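PDB 5EK8: lipoxygenase from Cyanothece sp., which probably inserts molecular oxygen into polyunsaturated fatty acids as a non-heme iron 9R-lipoxygenase. Local coordinates for residues Tyr452-Leu463 with His561-Trp572. Numbering follows the deposited sequence.
Sequences YAKAANLYWQIL and HIIFHTTLWHTW. With FE2 (Fe (II) ion), chain B.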
# COMPACT_ATOMS: atom_id res chain seq x y z
N TYR A 452 -10.85 -5.22 16.87
CA TYR A 452 -9.71 -5.27 15.96
C TYR A 452 -8.64 -6.25 16.43
O TYR A 452 -8.06 -6.97 15.62
CB TYR A 452 -9.06 -3.90 15.75
CG TYR A 452 -7.78 -4.09 14.98
CD1 TYR A 452 -7.81 -4.42 13.63
CD2 TYR A 452 -6.54 -4.02 15.62
CE1 TYR A 452 -6.64 -4.64 12.93
CE2 TYR A 452 -5.37 -4.24 14.92
CZ TYR A 452 -5.43 -4.55 13.58
OH TYR A 452 -4.27 -4.78 12.88
N ALA A 453 -8.36 -6.26 17.73
CA ALA A 453 -7.32 -7.13 18.26
C ALA A 453 -7.68 -8.60 18.09
O ALA A 453 -6.87 -9.40 17.63
CB ALA A 453 -7.06 -6.81 19.71
N LYS A 454 -8.91 -8.94 18.46
CA LYS A 454 -9.42 -10.29 18.28
C LYS A 454 -9.30 -10.72 16.81
O LYS A 454 -8.71 -11.77 16.49
CB LYS A 454 -10.88 -10.38 18.74
CG LYS A 454 -11.08 -10.12 20.23
CD LYS A 454 -12.49 -9.65 20.55
CE LYS A 454 -13.35 -10.76 21.14
NZ LYS A 454 -12.93 -11.11 22.52
N ALA A 455 -9.83 -9.88 15.92
CA ALA A 455 -9.78 -10.13 14.48
C ALA A 455 -8.35 -10.37 13.99
O ALA A 455 -8.07 -11.37 13.31
CB ALA A 455 -10.39 -8.96 13.74
N ALA A 456 -7.46 -9.46 14.36
CA ALA A 456 -6.07 -9.49 13.94
C ALA A 456 -5.35 -10.74 14.42
O ALA A 456 -4.61 -11.36 13.66
CB ALA A 456 -5.35 -8.25 14.45
N ASN A 457 -5.58 -11.13 15.67
CA ASN A 457 -4.93 -12.33 16.20
C ASN A 457 -5.44 -13.61 15.55
O ASN A 457 -4.66 -14.51 15.24
CB ASN A 457 -5.11 -12.40 17.72
CG ASN A 457 -3.98 -11.72 18.47
OD1 ASN A 457 -2.91 -12.29 18.65
ND2 ASN A 457 -4.22 -10.48 18.90
N LEU A 458 -6.76 -13.68 15.32
CA LEU A 458 -7.35 -14.80 14.60
C LEU A 458 -6.71 -14.94 13.22
O LEU A 458 -6.24 -16.03 12.83
CB LEU A 458 -8.86 -14.62 14.47
CG LEU A 458 -9.75 -15.85 14.59
CD1 LEU A 458 -11.20 -15.46 14.36
CD2 LEU A 458 -9.33 -16.96 13.63
N TYR A 459 -6.69 -13.83 12.49
CA TYR A 459 -6.10 -13.82 11.16
C TYR A 459 -4.63 -14.21 11.20
O TYR A 459 -4.13 -14.92 10.32
CB TYR A 459 -6.24 -12.45 10.50
CG TYR A 459 -5.91 -12.46 9.03
CD1 TYR A 459 -6.64 -13.25 8.15
CD2 TYR A 459 -4.86 -11.71 8.52
CE1 TYR A 459 -6.35 -13.28 6.81
CE2 TYR A 459 -4.55 -11.73 7.17
CZ TYR A 459 -5.31 -12.52 6.32
OH TYR A 459 -5.03 -12.56 4.97
N TRP A 460 -3.94 -13.76 12.25
CA TRP A 460 -2.53 -14.04 12.42
C TRP A 460 -2.30 -15.54 12.58
O TRP A 460 -1.36 -16.08 12.00
CB TRP A 460 -1.97 -13.29 13.63
CG TRP A 460 -0.48 -13.41 13.78
CD1 TRP A 460 0.18 -14.17 14.69
CD2 TRP A 460 0.52 -12.77 12.98
NE1 TRP A 460 1.54 -14.03 14.52
CE2 TRP A 460 1.77 -13.18 13.48
CE3 TRP A 460 0.48 -11.89 11.90
CZ2 TRP A 460 2.97 -12.73 12.93
CZ3 TRP A 460 1.66 -11.45 11.35
CH2 TRP A 460 2.90 -11.87 11.87
N GLN A 461 -3.15 -16.19 13.36
CA GLN A 461 -3.03 -17.64 13.55
C GLN A 461 -3.32 -18.37 12.24
O GLN A 461 -2.67 -19.39 11.93
CB GLN A 461 -3.95 -18.12 14.66
CG GLN A 461 -3.23 -18.37 15.99
CD GLN A 461 -2.35 -17.20 16.41
OE1 GLN A 461 -2.85 -16.13 16.78
NE2 GLN A 461 -1.04 -17.40 16.37
N ILE A 462 -4.28 -17.86 11.48
CA ILE A 462 -4.54 -18.40 10.15
C ILE A 462 -3.28 -18.33 9.27
O ILE A 462 -2.89 -19.31 8.63
CB ILE A 462 -5.69 -17.67 9.44
CG1 ILE A 462 -7.00 -17.88 10.21
CG2 ILE A 462 -5.85 -18.18 8.03
CD1 ILE A 462 -8.16 -17.13 9.62
N LEU A 463 -2.66 -17.15 9.24
CA LEU A 463 -1.43 -16.95 8.48
C LEU A 463 -0.31 -17.86 8.97
O LEU A 463 0.49 -18.34 8.18
CB LEU A 463 -0.98 -15.48 8.57
CG LEU A 463 -1.94 -14.45 7.97
CD1 LEU A 463 -1.25 -13.11 7.81
CD2 LEU A 463 -2.52 -14.93 6.64
N HIS A 561 4.37 -11.25 8.00
CA HIS A 561 4.31 -9.80 8.07
C HIS A 561 3.71 -9.19 6.79
O HIS A 561 2.70 -8.46 6.83
CB HIS A 561 5.71 -9.24 8.32
CG HIS A 561 5.73 -7.79 8.69
ND1 HIS A 561 5.31 -7.32 9.92
CD2 HIS A 561 6.14 -6.70 7.99
CE1 HIS A 561 5.45 -6.01 9.96
NE2 HIS A 561 5.95 -5.60 8.80
N ILE A 562 4.34 -9.52 5.67
CA ILE A 562 3.90 -9.06 4.35
C ILE A 562 2.43 -9.38 4.10
O ILE A 562 1.64 -8.48 3.81
CB ILE A 562 4.75 -9.70 3.23
CG1 ILE A 562 6.20 -9.23 3.32
CG2 ILE A 562 4.16 -9.38 1.86
CD1 ILE A 562 7.15 -10.01 2.43
N ILE A 563 2.08 -10.65 4.24
CA ILE A 563 0.71 -11.09 3.98
C ILE A 563 -0.26 -10.36 4.90
O ILE A 563 -1.32 -9.92 4.46
CB ILE A 563 0.55 -12.61 4.16
CG1 ILE A 563 1.35 -13.35 3.09
CG2 ILE A 563 -0.91 -13.00 4.07
CD1 ILE A 563 1.31 -14.85 3.24
N PHE A 564 0.11 -10.22 6.17
CA PHE A 564 -0.77 -9.56 7.13
C PHE A 564 -1.08 -8.14 6.72
O PHE A 564 -2.23 -7.72 6.74
CB PHE A 564 -0.17 -9.56 8.53
CG PHE A 564 -1.07 -8.93 9.57
CD1 PHE A 564 -0.96 -7.58 9.89
CD2 PHE A 564 -2.03 -9.69 10.21
CE1 PHE A 564 -1.79 -7.01 10.84
CE2 PHE A 564 -2.86 -9.13 11.17
CZ PHE A 564 -2.74 -7.78 11.48
N HIS A 565 -0.05 -7.38 6.35
CA HIS A 565 -0.28 -5.98 6.06
C HIS A 565 -0.85 -5.72 4.67
O HIS A 565 -1.53 -4.71 4.46
CB HIS A 565 1.01 -5.19 6.27
CG HIS A 565 1.38 -5.05 7.71
ND1 HIS A 565 2.09 -6.02 8.39
CD2 HIS A 565 1.08 -4.09 8.62
CE1 HIS A 565 2.24 -5.64 9.65
NE2 HIS A 565 1.64 -4.48 9.82
N THR A 566 -0.61 -6.62 3.73
CA THR A 566 -1.14 -6.45 2.39
C THR A 566 -2.60 -6.89 2.28
O THR A 566 -3.31 -6.49 1.36
CB THR A 566 -0.32 -7.22 1.35
OG1 THR A 566 -0.16 -8.58 1.78
CG2 THR A 566 1.04 -6.57 1.16
N THR A 567 -3.04 -7.72 3.22
CA THR A 567 -4.42 -8.20 3.22
C THR A 567 -5.27 -7.53 4.31
O THR A 567 -5.85 -6.47 4.07
CB THR A 567 -4.50 -9.72 3.40
OG1 THR A 567 -3.90 -10.09 4.65
CG2 THR A 567 -3.76 -10.42 2.27
N LEU A 568 -5.34 -8.14 5.49
CA LEU A 568 -6.22 -7.65 6.55
C LEU A 568 -5.96 -6.21 6.99
O LEU A 568 -6.90 -5.44 7.11
CB LEU A 568 -6.13 -8.56 7.78
CG LEU A 568 -6.97 -8.02 8.95
CD1 LEU A 568 -8.44 -7.95 8.57
CD2 LEU A 568 -6.77 -8.86 10.21
N TRP A 569 -4.71 -5.85 7.24
CA TRP A 569 -4.41 -4.51 7.75
C TRP A 569 -4.87 -3.42 6.81
O TRP A 569 -5.64 -2.53 7.19
CB TRP A 569 -2.91 -4.35 8.03
CG TRP A 569 -2.58 -2.95 8.46
CD1 TRP A 569 -1.95 -1.99 7.73
CD2 TRP A 569 -2.89 -2.35 9.73
NE1 TRP A 569 -1.84 -0.83 8.46
CE2 TRP A 569 -2.40 -1.03 9.69
CE3 TRP A 569 -3.52 -2.81 10.88
CZ2 TRP A 569 -2.53 -0.16 10.77
CZ3 TRP A 569 -3.65 -1.94 11.96
CH2 TRP A 569 -3.16 -0.63 11.89
N HIS A 570 -4.40 -3.47 5.57
CA HIS A 570 -4.77 -2.47 4.59
C HIS A 570 -6.27 -2.49 4.34
O HIS A 570 -6.87 -1.44 4.15
CB HIS A 570 -4.03 -2.68 3.28
CG HIS A 570 -4.50 -1.78 2.18
ND1 HIS A 570 -5.44 -2.18 1.25
CD2 HIS A 570 -4.19 -0.50 1.88
CE1 HIS A 570 -5.68 -1.18 0.42
NE2 HIS A 570 -4.93 -0.15 0.78
N THR A 571 -6.87 -3.68 4.34
CA THR A 571 -8.32 -3.81 4.22
C THR A 571 -9.00 -2.98 5.29
O THR A 571 -9.88 -2.16 5.01
CB THR A 571 -8.78 -5.28 4.37
OG1 THR A 571 -8.42 -6.02 3.20
CG2 THR A 571 -10.29 -5.34 4.55
N TRP A 572 -8.56 -3.19 6.52
CA TRP A 572 -9.18 -2.57 7.68
C TRP A 572 -9.04 -1.06 7.63
O TRP A 572 -10.02 -0.34 7.83
CB TRP A 572 -8.55 -3.09 8.96
CG TRP A 572 -9.32 -2.72 10.19
CD1 TRP A 572 -9.44 -1.47 10.74
CD2 TRP A 572 -10.07 -3.61 11.01
NE1 TRP A 572 -10.23 -1.54 11.87
CE2 TRP A 572 -10.63 -2.83 12.06
CE3 TRP A 572 -10.33 -4.98 10.98
CZ2 TRP A 572 -11.42 -3.39 13.05
CZ3 TRP A 572 -11.12 -5.53 11.97
CH2 TRP A 572 -11.66 -4.74 12.99
FE FE2 B . -5.11 2.31 0.42
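Tyr-452 presents the edge of its ring to the face of Trp-572, an edge-to-face pair with CD1 over the middle of the indole and the planes at 76°, while Ala-456 CB lies 3.8 Å above one face of the Tyr-452 ring, offset to the rim. CG of Tyr-452 stands anti to the backbone N (chi1 171°), which lets the phenol end reach the second helix although the side chain starts out to the side; its OH arrives at the edge of Trp-569, completing an aromatic cluster of the three. Trp-572 also packs against Ala-455, while its NE1 is hydrogen-bonded to the carbonyl of Asn-256. Replacing Trp-572 by an alanine would probably open a gap beside Tyr-452 and leave the Asn-256 carbonyl without this donor. Farther along, the edge of Trp-460 turns to the face of Phe-564 in an offset edge-to-face pair. Leu-463 CG likewise lies over one face of Tyr-459, whose edge meets Phe-564 CD2. Knobs-into-holes packing works both ways: Phe-564 enters among Ala-456, Tyr-459, Trp-460 and Leu-463, and Tyr-459 among Ile-563, Phe-564, Thr-567 and Leu-568. The Tyr-459 hydroxyl donates to Thr-567 OG1 (OH to OG1 2.7 Å), within the wider pi-type turn at 565-569, and that OG1 donates to the Ile-563 carbonyl. The segments approach to 10.4 Å at 132°, joining helix 451-473 to helix 549-574 in the helical iron-binding part of the lipoxygenase fold, where His-570 binds iron with His-359, His-364 and the C-terminal Ile-668. Helix 383-391 packs on Ile-563, helix 649-653 on Tyr-459, and helix 337-377, source of the other two histidines, on Trp-569.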